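Local coordinates for protein predicted transcriptional regulator (Oenococcus oeni, PDB 3BY6) that probably binds DNA through a GntR-family winged helix-turn-helix domain and regulates transcription, at residues Q96-A99 with E100-S104. Residues are numbered along the deposited sequence; the frame is centred on the assembly and turned at random.
Sequences QVIA and ELIKS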
loop_
_atom_site.group_PDB
_atom_site.type_symbol
_atom_site.label_atom_id
_atom_site.label_comp_id
_atom_site.label_asym_id
_atom_site.label_seq_id
_atom_site.Cartn_x
_atom_site.Cartn_y
_atom_site.Cartn_z
ATOM N N GLN D 96 0.992 10.940 2.652
ATOM C CA GLN D 96 0.475 10.431 1.386
ATOM C C GLN D 96 -1.046 10.236 1.539
ATOM O O GLN D 96 -1.828 10.878 0.820
ATOM C CB GLN D 96 1.221 9.126 1.039
ATOM C CG GLN D 96 0.721 8.228 -0.146
ATOM C CD GLN D 96 1.553 6.869 -0.245
ATOM O OE1 GLN D 96 1.348 5.908 0.549
ATOM N NE2 GLN D 96 2.501 6.818 -1.201
ATOM N N VAL D 97 -1.468 9.433 2.528
ATOM C CA VAL D 97 -2.923 9.224 2.761
ATOM C C VAL D 97 -3.672 10.547 3.061
ATOM O O VAL D 97 -4.736 10.780 2.506
ATOM C CB VAL D 97 -3.245 8.117 3.798
ATOM C CG1 VAL D 97 -2.848 8.524 5.203
ATOM C CG2 VAL D 97 -4.730 7.826 3.769
ATOM N N ILE D 98 -3.115 11.418 3.885
ATOM C CA ILE D 98 -3.752 12.725 4.173
ATOM C C ILE D 98 -3.826 13.607 2.915
ATOM O O ILE D 98 -4.830 14.296 2.672
ATOM C CB ILE D 98 -3.007 13.496 5.268
ATOM C CG1 ILE D 98 -3.103 12.777 6.611
ATOM C CG2 ILE D 98 -3.517 14.915 5.375
ATOM C CD1 ILE D 98 -2.315 13.428 7.737
ATOM N N ALA D 99 -2.767 13.568 2.104
ATOM C CA ALA D 99 -2.735 14.276 0.825
ATOM C C ALA D 99 -3.898 13.839 -0.066
ATOM O O ALA D 99 -4.646 14.660 -0.590
ATOM C CB ALA D 99 -1.383 14.013 0.096
ATOM N N GLU D 100 -4.016 12.528 -0.227
ATOM C CA GLU D 100 -5.070 11.918 -1.001
ATOM C C GLU D 100 -6.514 12.134 -0.468
ATOM O O GLU D 100 -7.427 12.343 -1.244
ATOM C CB GLU D 100 -4.767 10.433 -1.198
ATOM C CG GLU D 100 -5.485 9.920 -2.473
ATOM C CD GLU D 100 -5.147 8.508 -2.843
ATOM O OE1 GLU D 100 -4.121 7.998 -2.327
ATOM O OE2 GLU D 100 -5.916 7.926 -3.662
ATOM N N LEU D 101 -6.717 12.086 0.844
ATOM C CA LEU D 101 -7.980 12.521 1.456
ATOM C C LEU D 101 -8.309 13.987 1.190
ATOM O O LEU D 101 -9.464 14.346 1.049
ATOM C CB LEU D 101 -7.987 12.288 2.989
ATOM C CG LEU D 101 -8.196 10.841 3.486
ATOM C CD1 LEU D 101 -7.829 10.730 4.961
ATOM C CD2 LEU D 101 -9.621 10.299 3.230
ATOM N N ILE D 102 -7.322 14.860 1.178
ATOM C CA ILE D 102 -7.631 16.261 0.927
ATOM C C ILE D 102 -8.062 16.415 -0.526
ATOM O O ILE D 102 -8.928 17.227 -0.825
ATOM C CB ILE D 102 -6.464 17.175 1.277
ATOM C CG1 ILE D 102 -6.367 17.319 2.785
ATOM C CG2 ILE D 102 -6.619 18.574 0.652
ATOM C CD1 ILE D 102 -5.086 17.963 3.215
ATOM N N LYS D 103 -7.490 15.595 -1.404
ATOM C CA LYS D 103 -7.752 15.660 -2.834
ATOM C C LYS D 103 -9.083 14.952 -3.213
ATOM O O LYS D 103 -9.732 15.268 -4.238
ATOM C CB LYS D 103 -6.527 15.111 -3.601
ATOM C CG LYS D 103 -6.772 14.797 -5.084
ATOM C CD LYS D 103 -5.477 14.733 -5.885
ATOM C CE LYS D 103 -5.747 14.532 -7.405
ATOM N NZ LYS D 103 -4.455 14.708 -8.185
ATOM N N SER D 104 -9.500 13.998 -2.381
ATOM C CA SER D 104 -10.871 13.459 -2.443
ATOM C C SER D 104 -11.849 14.380 -1.718
ATOM O O SER D 104 -12.869 13.919 -1.236
ATOM C CB SER D 104 -10.954 12.091 -1.786
ATOM O OG SER D 104 -11.100 12.241 -0.376
#
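I98 and I102 meet as an i to i+4 pair of an alpha-helix, one turn apart near the C-terminal end of the long helix 79-103, which follows the winged-helix part of the chain (helices 12-25, 38-45 and 49-61 with strands 34-35, 65-68 and 72-75). CG2 of I98 lies 4.1 Å from CD1 of I102 and the two side chains cross obliquely. I102 carries its CG1 anti to the carbonyl carbon (chi1 -75°), which lays that methylene 3.4 Å from O of I98; the extended continuation puts CD1 beside CG2 of I98. V97 and L101 pair more loosely on an adjoining face, CG2 of V97 being 4.4 Å from CD1 of L101.

Backbone bonds from each N-H to the carbonyl four residues back hold these turns. The first two, E100 N to Q96 O and L101 N to V97 O, are nearly straight; at K103 N to A99 O the angle at hydrogen has dropped to 140° and the bond has stretched to 3.1 Å.

The apolar side chains pack helix 79-103 against helix 108-119, where I98, L101 and I102 touch I111, and against the second subunit, where V97 and L101 meet L90. E100, its chain extended, reaches that subunit too, with OE2 in a salt bridge to R89 there, so the contact forms part of the dimer interface. S104, the first residue beyond the helix, turns its OG back to donate a hydrogen bond to O of L101, 3.0 Å away, approaching from 33° off the carbonyl plane.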